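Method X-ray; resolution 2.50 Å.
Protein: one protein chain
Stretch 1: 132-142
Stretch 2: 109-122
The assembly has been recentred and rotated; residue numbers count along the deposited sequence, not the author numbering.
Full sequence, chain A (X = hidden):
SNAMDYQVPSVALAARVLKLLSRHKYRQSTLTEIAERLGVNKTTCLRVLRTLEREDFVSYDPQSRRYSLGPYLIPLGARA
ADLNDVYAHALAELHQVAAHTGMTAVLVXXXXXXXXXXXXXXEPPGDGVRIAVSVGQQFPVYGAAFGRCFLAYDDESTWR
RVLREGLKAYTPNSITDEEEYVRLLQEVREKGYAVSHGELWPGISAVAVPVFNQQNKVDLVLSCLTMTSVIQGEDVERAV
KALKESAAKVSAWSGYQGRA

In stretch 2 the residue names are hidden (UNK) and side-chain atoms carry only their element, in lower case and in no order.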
# COMPACT_ATOMS: atom_id res chain seq x y z
N ALA A 132 -6.04 5.01 31.82
CA ALA A 132 -6.54 4.07 30.83
C ALA A 132 -7.84 4.63 30.25
O ALA A 132 -8.61 5.28 30.96
CB ALA A 132 -6.79 2.72 31.47
N VAL A 133 -8.08 4.34 28.97
CA VAL A 133 -9.24 4.82 28.23
C VAL A 133 -9.97 3.64 27.63
O VAL A 133 -9.39 2.60 27.39
CB VAL A 133 -8.89 5.77 27.04
CG1 VAL A 133 -8.26 7.04 27.53
CG2 VAL A 133 -8.00 5.10 26.01
N SER A 134 -11.24 3.83 27.32
CA SER A 134 -12.00 2.77 26.69
C SER A 134 -11.97 2.93 25.17
O SER A 134 -12.59 3.86 24.60
CB SER A 134 -13.42 2.78 27.24
OG SER A 134 -13.38 3.03 28.64
N VAL A 135 -11.24 2.04 24.52
CA VAL A 135 -11.38 1.84 23.08
C VAL A 135 -12.87 1.61 22.77
O VAL A 135 -13.54 0.73 23.36
CB VAL A 135 -10.46 0.69 22.57
CG1 VAL A 135 -10.72 0.34 21.12
CG2 VAL A 135 -8.99 1.10 22.71
N GLY A 136 -13.40 2.45 21.88
CA GLY A 136 -14.81 2.44 21.53
C GLY A 136 -15.62 3.62 22.06
O GLY A 136 -16.71 3.88 21.55
N GLN A 137 -15.10 4.35 23.04
CA GLN A 137 -15.81 5.52 23.53
C GLN A 137 -15.89 6.58 22.44
O GLN A 137 -14.89 6.90 21.79
CB GLN A 137 -15.14 6.11 24.76
CG GLN A 137 -16.11 6.94 25.62
CD GLN A 137 -15.45 7.60 26.82
OE1 GLN A 137 -14.24 7.45 27.06
NE2 GLN A 137 -16.24 8.34 27.59
N GLN A 138 -17.10 7.11 22.26
CA GLN A 138 -17.38 8.14 21.30
C GLN A 138 -17.59 9.47 22.00
O GLN A 138 -18.07 9.51 23.13
CB GLN A 138 -18.63 7.82 20.50
CG GLN A 138 -18.66 6.43 19.89
CD GLN A 138 -19.81 6.26 18.91
OE1 GLN A 138 -20.20 7.20 18.22
NE2 GLN A 138 -20.34 5.06 18.85
N PHE A 139 -17.24 10.54 21.31
CA PHE A 139 -17.34 11.90 21.82
C PHE A 139 -17.84 12.84 20.73
O PHE A 139 -17.76 12.51 19.54
CB PHE A 139 -15.97 12.42 22.22
CG PHE A 139 -15.23 11.53 23.14
CD1 PHE A 139 -15.39 11.66 24.50
CD2 PHE A 139 -14.34 10.59 22.65
CE1 PHE A 139 -14.68 10.84 25.38
CE2 PHE A 139 -13.63 9.78 23.51
CZ PHE A 139 -13.80 9.90 24.88
N PRO A 140 -18.33 14.02 21.12
CA PRO A 140 -18.62 15.02 20.10
C PRO A 140 -17.33 15.54 19.48
O PRO A 140 -16.29 15.63 20.17
CB PRO A 140 -19.31 16.13 20.89
CG PRO A 140 -18.71 16.01 22.24
CD PRO A 140 -18.61 14.53 22.48
N VAL A 141 -17.41 15.84 18.19
CA VAL A 141 -16.31 16.36 17.40
C VAL A 141 -15.70 17.67 17.92
O VAL A 141 -14.54 17.93 17.62
CB VAL A 141 -16.70 16.53 15.90
CG1 VAL A 141 -17.74 17.66 15.71
CG2 VAL A 141 -15.45 16.75 15.02
N TYR A 142 -16.44 18.46 18.68
CA TYR A 142 -15.90 19.68 19.32
C TYR A 142 -15.16 19.50 20.66
O TYR A 142 -14.55 20.46 21.18
CB TYR A 142 -16.99 20.75 19.51
CG TYR A 142 -18.25 20.32 20.24
CD1 TYR A 142 -18.28 20.24 21.62
CD2 TYR A 142 -19.43 20.03 19.53
CE1 TYR A 142 -19.44 19.85 22.30
CE2 TYR A 142 -20.60 19.64 20.20
CZ TYR A 142 -20.60 19.56 21.58
OH TYR A 142 -21.73 19.18 22.28
N UNK A 109 -10.54 8.71 15.76
CA UNK A 109 -11.02 8.67 14.38
C UNK A 109 -12.34 9.38 14.26
O UNK A 109 -13.20 9.24 15.10
n UNK A 109 -12.22 4.17 10.36
c UNK A 109 -12.02 7.05 12.72
c UNK A 109 -11.82 5.66 12.20
c UNK A 109 -12.71 5.41 11.01
c UNK A 109 -11.21 7.24 13.97
N UNK A 110 -12.53 10.07 13.14
CA UNK A 110 -13.78 10.74 12.89
C UNK A 110 -14.87 9.76 12.44
O UNK A 110 -14.61 8.83 11.68
n UNK A 110 -14.97 16.49 11.06
c UNK A 110 -13.59 11.78 11.81
n UNK A 110 -13.65 14.64 10.46
c UNK A 110 -13.79 15.95 10.68
c UNK A 110 -14.63 12.87 11.87
n UNK A 110 -12.72 16.74 10.52
c UNK A 110 -14.70 13.64 10.57
N UNK A 111 -16.09 9.97 12.94
CA UNK A 111 -17.28 9.29 12.43
C UNK A 111 -18.20 10.28 11.76
O UNK A 111 -17.98 11.49 11.80
c UNK A 111 -18.04 6.98 15.46
c UNK A 111 -17.24 7.48 14.27
c UNK A 111 -18.03 8.57 13.55
c UNK A 111 -16.88 6.35 13.34
N UNK A 112 -19.25 9.75 11.14
CA UNK A 112 -20.36 10.57 10.69
C UNK A 112 -21.15 11.10 11.91
O UNK A 112 -21.07 10.59 13.01
c UNK A 112 -23.15 9.88 6.22
n UNK A 112 -23.48 10.51 5.09
n UNK A 112 -24.03 9.84 7.24
c UNK A 112 -21.26 9.80 9.71
n UNK A 112 -21.93 9.30 6.32
c UNK A 112 -20.54 9.39 8.42
c UNK A 112 -21.41 8.55 7.48
N UNK A 113 -21.89 12.18 11.67
CA UNK A 113 -22.81 12.77 12.61
C UNK A 113 -22.13 13.39 13.84
O UNK A 113 -22.57 13.23 14.97
c UNK A 113 -23.93 11.77 12.93
o UNK A 113 -24.52 11.98 10.57
c UNK A 113 -24.78 11.42 11.68
o UNK A 113 -25.72 10.61 11.82
N UNK A 114 -21.07 14.16 13.56
CA UNK A 114 -20.36 14.98 14.54
C UNK A 114 -19.82 14.21 15.75
O UNK A 114 -19.75 14.74 16.84
c UNK A 114 -21.64 17.07 13.80
o UNK A 114 -22.79 17.55 13.78
c UNK A 114 -21.24 16.16 14.98
o UNK A 114 -20.81 17.35 12.91
N UNK A 115 -19.45 12.95 15.54
CA UNK A 115 -18.86 12.14 16.58
C UNK A 115 -17.42 11.81 16.21
O UNK A 115 -17.04 11.79 15.03
n UNK A 115 -22.27 12.18 20.98
c UNK A 115 -21.51 11.51 18.30
n UNK A 115 -21.35 10.64 19.48
c UNK A 115 -21.10 10.83 17.02
c UNK A 115 -21.71 10.98 20.73
c UNK A 115 -19.59 10.80 16.82
n UNK A 115 -21.51 10.12 21.73
N UNK A 116 -16.65 11.50 17.25
CA UNK A 116 -15.32 10.90 17.11
C UNK A 116 -15.25 9.69 18.00
O UNK A 116 -16.04 9.60 18.95
c UNK A 116 -14.19 11.89 17.47
c UNK A 116 -14.29 12.40 18.88
c UNK A 116 -14.19 13.07 16.50
N UNK A 117 -14.30 8.79 17.73
CA UNK A 117 -14.15 7.57 18.52
C UNK A 117 -12.67 7.20 18.78
O UNK A 117 -11.82 7.33 17.89
c UNK A 117 -14.94 6.41 17.86
c UNK A 117 -14.99 5.18 18.75
c UNK A 117 -15.82 4.04 18.16
c UNK A 117 -14.36 6.04 16.51
N UNK A 118 -12.37 6.79 20.01
CA UNK A 118 -11.09 6.15 20.31
C UNK A 118 -11.02 4.77 19.63
O UNK A 118 -11.90 3.94 19.83
c UNK A 118 -10.14 9.56 22.81
c UNK A 118 -10.66 7.20 22.64
c UNK A 118 -10.92 5.96 21.82
o UNK A 118 -9.85 10.63 24.94
c UNK A 118 -10.11 9.48 24.20
c UNK A 118 -10.37 8.25 24.82
c UNK A 118 -10.40 8.44 22.04
c UNK A 118 -10.64 7.12 24.03
N UNK A 119 -10.00 4.56 18.81
CA UNK A 119 -9.79 3.27 18.13
C UNK A 119 -8.54 2.51 18.60
O UNK A 119 -8.31 1.40 18.20
c UNK A 119 -8.46 4.16 14.60
c UNK A 119 -8.74 4.34 16.09
c UNK A 119 -11.18 3.97 16.15
c UNK A 119 -9.83 3.42 16.60
N UNK A 120 -7.75 3.09 19.48
CA UNK A 120 -6.58 2.40 20.03
C UNK A 120 -5.91 3.28 21.06
O UNK A 120 -6.10 4.48 21.04
N UNK A 121 -5.18 2.66 21.99
CA UNK A 121 -4.38 3.38 22.97
C UNK A 121 -3.11 2.62 23.28
O UNK A 121 -2.98 1.46 22.95
c UNK A 121 -5.15 3.59 24.28
o UNK A 121 -5.32 2.34 24.93
N UNK A 122 -2.18 3.32 23.90
CA UNK A 122 -0.90 2.80 24.32
C UNK A 122 -0.51 3.49 25.62
O UNK A 122 -0.30 4.70 25.67
c UNK A 122 0.12 3.04 23.26

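Position 109 carries four carbons in a row ending in one nitrogen, an unbranched chain that stays out of reach of stretch 1. It is Lys109.

Position 110 has three carbons, a nitrogen, then a carbon bearing two more nitrogens: a guanidinium, hence Arg110. Its NH2 lies 4.0 Å from Val141 CG2, and its nitrogens are hydrogen-bonded elsewhere in the structure.

Position 111 has four carbons forked at the second, which gives Leu111. CD1 approaches Gln138 OE1 at 3.5 Å.

Position 112 repeats the guanidinium pattern, so it is Arg112, and its side chain makes no contact with stretch 1.

Position 113 has two carbons, the second carrying two oxygens; a carboxylate this short is Asp113, also without a contact. Its OD1 lies 4.0 Å from Arg112 NH1, a long salt bridge in which the oxygen sits well out of the guanidinium plane, so only the charges are paired.

Position 114 has the same two carbons and two oxygens, and is Asp114. Its CB is 3.9 Å from Val141 CG1, while its backbone O accepts a hydrogen bond from Val141 N at 2.9 Å.

Position 115 again ends in a carbon with two nitrogens beyond a chain nitrogen: Arg115. All three of its first chi angles are m, folding the chain back so that Phe139 O and Pro140 N lie over one face of the guanidinium. No hydrogen bond results.

Position 116 has three carbons, one carrying the other two, which identifies Val116. CG2 packs 3.7 Å from Phe139 CB and sits at the edge of that ring; CG1 is 4.2 Å from Val141 CG2.

Position 117 has four carbons forked at the first, with one arm two carbons long: Ile117. CD1 is 3.5 Å from Gly136 O, and CG1 is 4.0 Å from Gln138 CG.

Position 118 has one carbon leading to a six-carbon ring with an oxygen, hence Tyr118. CE2 meets Val133 CG1 at 3.6 Å, and the edge of the Phe139 ring is directed at the Tyr118 face, with centroids 4.8 Å apart and planes at 55°.

Position 119 shows the same four-carbon fork as 117 and is Ile119; its CB points away, but its backbone O is 3.9 Å from Val135 CG1.

Position 120 has no side-chain atoms, so it is Gly120, with CA 3.8 Å from Val135 CG2.

Position 121 has one carbon and one oxygen: Ser121, whose CB is 3.7 Å from Val133 CG2.

Position 122 has a single carbon and no contact: Ala122.

The contact is an antiparallel strand pairing. Val116 N to Phe139 O (2.7 Å) and Phe139 N to Val116 O (2.8 Å) form its reciprocal pair, extended by Tyr118 N to Gln137 O (3.1 Å) and Gly136 N to Tyr118 O (2.9 Å). The last engages the type II turn Ser134-Gln137. Phe139 and Val116 share one sheet face, Gln138 and Ile117 the other.

Stretch 2, residues 109-122: KRLRDDRVIYIGSA
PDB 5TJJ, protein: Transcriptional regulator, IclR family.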